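Local coordinates for activator of Hsp90 ATPase homologue 1/2-like C-terminal domain-containing protein (Staphylococcus saprophyticus subsp. saprophyticus, PDB 3Q6A) that is of unknown function but belongs to the AHA1 family, whose helix-grip fold may bind a hydrophobic ligand or a protein partner, at residues D2-K6 / Q108-V113; V16-F20 / T78-E82. All coordinates share one frame. Residues are numbered along the deposited sequence.

Contact 1. Residues D2-K6 / Q108-V113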
loop_
_atom_site.group_PDB
_atom_site.type_symbol
_atom_site.label_atom_id
_atom_site.label_comp_id
_atom_site.label_asym_id
_atom_site.label_seq_id
_atom_site.Cartn_x
_atom_site.Cartn_y
_atom_site.Cartn_z
ATOM N N ASP D 2 11.263 14.122 5.202
ATOM C CA ASP D 2 11.194 12.890 5.962
ATOM C C ASP D 2 9.938 12.193 5.474
ATOM O O ASP D 2 8.865 12.787 5.449
ATOM C CB ASP D 2 11.091 13.184 7.459
ATOM C CG ASP D 2 12.416 13.616 8.059
ATOM O OD1 ASP D 2 13.174 14.329 7.368
ATOM O OD2 ASP D 2 12.694 13.253 9.222
ATOM N N ILE D 3 10.076 10.944 5.051
ATOM C CA ILE D 3 8.931 10.190 4.572
ATOM C C ILE D 3 8.302 9.502 5.775
ATOM O O ILE D 3 8.853 8.551 6.321
ATOM C CB ILE D 3 9.350 9.136 3.529
ATOM C CG1 ILE D 3 10.160 9.813 2.419
ATOM C CG2 ILE D 3 8.122 8.456 2.950
ATOM C CD1 ILE D 3 10.681 8.858 1.363
ATOM N N ILE D 4 7.141 10.001 6.180
ATOM C CA ILE D 4 6.423 9.459 7.324
ATOM C C ILE D 4 5.130 8.790 6.860
ATOM O O ILE D 4 4.311 9.405 6.165
ATOM C CB ILE D 4 6.091 10.584 8.340
ATOM C CG1 ILE D 4 7.381 11.277 8.783
ATOM C CG2 ILE D 4 5.380 10.003 9.558
ATOM C CD1 ILE D 4 7.160 12.532 9.604
ATOM N N THR D 5 4.959 7.523 7.222
ATOM C CA THR D 5 3.762 6.787 6.846
ATOM C C THR D 5 3.108 6.172 8.080
ATOM O O THR D 5 3.788 5.643 8.951
ATOM C CB THR D 5 4.104 5.668 5.837
ATOM O OG1 THR D 5 4.869 6.226 4.762
ATOM C CG2 THR D 5 2.840 5.063 5.271
ATOM N N LYS D 6 1.786 6.248 8.156
ATOM C CA LYS D 6 1.068 5.689 9.297
ATOM C C LYS D 6 0.053 4.670 8.824
ATOM O O LYS D 6 -0.620 4.888 7.816
ATOM C CB LYS D 6 0.361 6.803 10.076
ATOM C CG LYS D 6 1.304 7.764 10.783
ATOM C CD LYS D 6 0.553 8.818 11.586
ATOM C CE LYS D 6 1.527 9.682 12.372
ATOM N NZ LYS D 6 0.844 10.720 13.195
ATOM N N GLN D 108 10.077 5.480 -2.570
ATOM C CA GLN D 108 10.235 5.045 -1.191
ATOM C C GLN D 108 8.881 5.044 -0.486
ATOM O O GLN D 108 8.567 4.121 0.257
ATOM C CB GLN D 108 11.223 5.943 -0.451
ATOM C CG GLN D 108 12.668 5.673 -0.852
ATOM C CD GLN D 108 13.118 4.271 -0.477
ATOM O OE1 GLN D 108 13.510 4.014 0.665
ATOM N NE2 GLN D 108 13.046 3.350 -1.433
ATOM N N LYS D 109 8.088 6.082 -0.726
ATOM C CA LYS D 109 6.752 6.157 -0.129
ATOM C C LYS D 109 5.981 4.878 -0.489
ATOM O O LYS D 109 5.332 4.253 0.361
ATOM C CB LYS D 109 6.012 7.386 -0.660
ATOM C CG LYS D 109 4.645 7.606 -0.003
ATOM C CD LYS D 109 4.788 7.958 1.496
ATOM C CE LYS D 109 3.395 8.150 2.128
ATOM N NZ LYS D 109 3.514 8.482 3.580
ATOM N N GLU D 110 6.050 4.498 -1.758
ATOM C CA GLU D 110 5.383 3.298 -2.240
ATOM C C GLU D 110 5.845 2.087 -1.430
ATOM O O GLU D 110 5.037 1.287 -0.984
ATOM C CB GLU D 110 5.723 3.086 -3.714
ATOM C CG GLU D 110 5.162 1.818 -4.307
ATOM C CD GLU D 110 5.484 1.732 -5.764
ATOM O OE1 GLU D 110 6.687 1.638 -6.084
ATOM O OE2 GLU D 110 4.553 1.778 -6.579
ATOM N N GLY D 111 7.152 1.954 -1.238
ATOM C CA GLY D 111 7.651 0.808 -0.494
ATOM C C GLY D 111 7.106 0.723 0.926
ATOM O O GLY D 111 6.718 -0.354 1.393
ATOM N N TRP D 112 7.084 1.859 1.608
ATOM C CA TRP D 112 6.603 1.917 2.987
ATOM C C TRP D 112 5.122 1.627 3.059
ATOM O O TRP D 112 4.687 0.858 3.912
ATOM C CB TRP D 112 6.887 3.288 3.599
ATOM C CG TRP D 112 8.339 3.499 3.920
ATOM C CD1 TRP D 112 9.198 4.381 3.318
ATOM C CD2 TRP D 112 9.113 2.775 4.888
ATOM N NE1 TRP D 112 10.465 4.245 3.849
ATOM C CE2 TRP D 112 10.439 3.267 4.814
ATOM C CE3 TRP D 112 8.816 1.756 5.810
ATOM C CZ2 TRP D 112 11.464 2.774 5.627
ATOM C CZ3 TRP D 112 9.838 1.266 6.617
ATOM C CH2 TRP D 112 11.146 1.777 6.519
ATOM N N VAL D 113 4.348 2.213 2.145
ATOM C CA VAL D 113 2.905 1.973 2.157
ATOM C C VAL D 113 2.600 0.519 1.862
ATOM O O VAL D 113 1.768 -0.084 2.516
ATOM C CB VAL D 113 2.172 2.840 1.124
ATOM C CG1 VAL D 113 0.673 2.524 1.153
ATOM C CG2 VAL D 113 2.412 4.325 1.439
#

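Contact 2. Residues V16-F20 / T78-E82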
loop_
_atom_site.group_PDB
_atom_site.type_symbol
_atom_site.label_atom_id
_atom_site.label_comp_id
_atom_site.label_asym_id
_atom_site.label_seq_id
_atom_site.Cartn_x
_atom_site.Cartn_y
_atom_site.Cartn_z
ATOM N N VAL D 16 2.029 -6.445 17.024
ATOM C CA VAL D 16 2.580 -5.795 15.837
ATOM C C VAL D 16 4.103 -5.689 15.995
ATOM O O VAL D 16 4.851 -5.960 15.061
ATOM C CB VAL D 16 1.989 -4.382 15.640
ATOM C CG1 VAL D 16 2.601 -3.732 14.394
ATOM C CG2 VAL D 16 0.459 -4.467 15.493
ATOM N N PHE D 17 4.553 -5.300 17.186
ATOM C CA PHE D 17 5.981 -5.172 17.470
ATOM C C PHE D 17 6.654 -6.512 17.204
ATOM O O PHE D 17 7.678 -6.581 16.521
ATOM C CB PHE D 17 6.195 -4.759 18.934
ATOM C CG PHE D 17 7.650 -4.722 19.360
ATOM C CD1 PHE D 17 8.437 -3.595 19.119
ATOM C CD2 PHE D 17 8.226 -5.820 19.993
ATOM C CE1 PHE D 17 9.786 -3.566 19.509
ATOM C CE2 PHE D 17 9.568 -5.803 20.383
ATOM C CZ PHE D 17 10.345 -4.673 20.140
ATOM N N GLU D 18 6.060 -7.581 17.729
ATOM C CA GLU D 18 6.598 -8.919 17.556
ATOM C C GLU D 18 6.688 -9.339 16.096
ATOM O O GLU D 18 7.578 -10.103 15.723
ATOM C CB GLU D 18 5.755 -9.946 18.314
ATOM C CG GLU D 18 5.937 -9.933 19.831
ATOM C CD GLU D 18 7.366 -10.259 20.277
ATOM O OE1 GLU D 18 7.900 -11.317 19.878
ATOM O OE2 GLU D 18 7.946 -9.453 21.028
ATOM N N ALA D 19 5.755 -8.856 15.275
ATOM C CA ALA D 19 5.741 -9.194 13.860
ATOM C C ALA D 19 7.049 -8.803 13.173
ATOM O O ALA D 19 7.492 -9.497 12.249
ATOM C CB ALA D 19 4.546 -8.506 13.164
ATOM N N PHE D 20 7.662 -7.714 13.622
ATOM C CA PHE D 20 8.924 -7.256 13.031
ATOM C C PHE D 20 10.152 -7.968 13.610
ATOM O O PHE D 20 10.950 -8.541 12.866
ATOM C CB PHE D 20 9.134 -5.744 13.239
ATOM C CG PHE D 20 8.241 -4.848 12.391
ATOM C CD1 PHE D 20 6.951 -4.500 12.814
ATOM C CD2 PHE D 20 8.717 -4.313 11.191
ATOM C CE1 PHE D 20 6.150 -3.627 12.051
ATOM C CE2 PHE D 20 7.933 -3.439 10.418
ATOM C CZ PHE D 20 6.643 -3.094 10.851
ATOM N N THR D 78 12.956 4.834 11.716
ATOM C CA THR D 78 12.331 4.481 12.985
ATOM C C THR D 78 10.958 3.912 12.672
ATOM O O THR D 78 10.264 4.405 11.774
ATOM C CB THR D 78 12.127 5.701 13.907
ATOM O OG1 THR D 78 11.323 6.672 13.233
ATOM C CG2 THR D 78 13.455 6.321 14.295
ATOM N N ILE D 79 10.605 2.846 13.385
ATOM C CA ILE D 79 9.310 2.207 13.246
ATOM C C ILE D 79 8.717 2.310 14.641
ATOM O O ILE D 79 9.233 1.707 15.577
ATOM C CB ILE D 79 9.452 0.755 12.835
ATOM C CG1 ILE D 79 10.221 0.676 11.498
ATOM C CG2 ILE D 79 8.070 0.137 12.668
ATOM C CD1 ILE D 79 10.464 -0.732 11.000
ATOM N N GLN D 80 7.663 3.112 14.779
ATOM C CA GLN D 80 7.037 3.337 16.087
ATOM C C GLN D 80 5.691 2.652 16.171
ATOM O O GLN D 80 5.029 2.465 15.156
ATOM C CB GLN D 80 6.845 4.828 16.323
ATOM C CG GLN D 80 8.102 5.654 16.146
ATOM C CD GLN D 80 7.850 7.126 16.371
ATOM O OE1 GLN D 80 7.540 7.547 17.486
ATOM N NE2 GLN D 80 7.972 7.916 15.318
ATOM N N PHE D 81 5.295 2.281 17.386
ATOM C CA PHE D 81 4.021 1.617 17.617
ATOM C C PHE D 81 3.265 2.340 18.734
ATOM O O PHE D 81 3.750 2.412 19.862
ATOM C CB PHE D 81 4.251 0.153 18.004
ATOM C CG PHE D 81 5.210 -0.580 17.102
ATOM C CD1 PHE D 81 6.574 -0.302 17.140
ATOM C CD2 PHE D 81 4.751 -1.539 16.201
ATOM C CE1 PHE D 81 7.468 -0.964 16.292
ATOM C CE2 PHE D 81 5.630 -2.208 15.348
ATOM C CZ PHE D 81 6.996 -1.919 15.394
ATOM N N GLU D 82 2.091 2.885 18.404
ATOM C CA GLU D 82 1.247 3.600 19.360
ATOM C C GLU D 82 -0.095 2.895 19.495
ATOM O O GLU D 82 -0.596 2.272 18.548
ATOM C CB GLU D 82 0.961 5.031 18.908
ATOM C CG GLU D 82 2.143 5.958 18.781
ATOM C CD GLU D 82 1.708 7.336 18.323
ATOM O OE1 GLU D 82 1.030 7.417 17.277
ATOM O OE2 GLU D 82 2.033 8.335 19.003
#

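Contact 1. Residues D2-K6 / Q108-V113
Strand-to-helix packing at the edge of the sheet, closed by one buried hydrogen bond, joins the first strand of the chain, 3-9, to the long C-terminal helix 102-125. The short segments run nearly parallel, 25° apart, with axes 8.9 Å from each other at closest approach. Ile3 and Thr5 turn their CA-to-CB bonds toward the helix, while Ile4 between them points away, the two-residue repeat of an extended strand. Ile3 makes most of the apolar contact: its CD1 lies 3.5 Å from CB of Gln108, and its CG2 meets CD of Lys109 at 3.7 Å and CD1 of Trp112 at 4.2 Å. In the helix-grip fold of the Bet v 1-like clan, a curved antiparallel sheet wraps a long C-terminal helix, and this contact is one place where strand and helix meet. Thr5 adds a polar contact through OG1 and an apolar one through CG2. Lys109 reaches along the gap with its aliphatic chain against Ile3 and donates from NZ to OG1 of Thr5, 2.9 Å away. The same hydroxyl OG1 touches CB of Trp112 at 3.7 Å, whereas the indole NE1 bonds to Glu94 on the adjoining strand. One helical turn beyond Lys109, Val113 sets CG2 3.9 Å from CG2 of Thr5 and also packs on Val113 of the second subunit.

Contact 2. Residues V16-F20 / T78-E82
Helix 13-21, the short N-terminal helix of the helix-grip fold, lays one side against strand 75-84 of the curved antiparallel sheet and forms part of the hydrophobic interior. The local axes run 155° apart, close to antiparallel, and no hydrogen bond crosses between them: aromatic and aliphatic groups do all the work. Val16 comes first, with CG1 touching the edge of the Phe81 ring, 3.5 Å from its CE2. Phe17 engages Phe81 twice. Its backbone CA sits over the ring face, 4.1 Å from the centroid, as a CH-pi contact, and its own ring turns an edge to the face of Phe81 in a T-shaped pair with centroids 5.7 Å apart and planes at 72°. Glu18 points away from the strand. Val16 and Ala19 also meet Leu123 and Leu119, respectively, of helix 102-125. Phe20 then returns to the interface, completing an aromatic cluster with Phe17 and Phe81; its CE1 approaches CE2 of Phe81 to 3.6 Å, and it makes an edge-to-face pair with Phe29. Ile79, two residues before Phe81 and so on the same side of the strand, meets the Phe20 ring: its CD1 is 3.8 Å from CE2 of Phe20, while Ile79 CG2 lies over the face of the Phe20 ring, 4.3 Å from its centroid, as a CH-pi contact.

Both contacts set a helix against the same antiparallel sheet, but they differ in place and chemistry. Contact 1 uses one of the two outermost strands of the sheet within this chain and the long C-terminal helix, beside the second subunit; though largely buried, it mixes apolar packing with a lysine-threonine hydrogen bond. Contact 2 uses an inner strand and the short helix, touches no other chain and is wholly apolar at the interface. The centres of contact 1 and contact 2 are about 15 Å apart. Strand 3-9 is followed by helix 13-21, and because both segments of contact 2 fall between those of contact 1, it is nested in the loop that contact 1 closes.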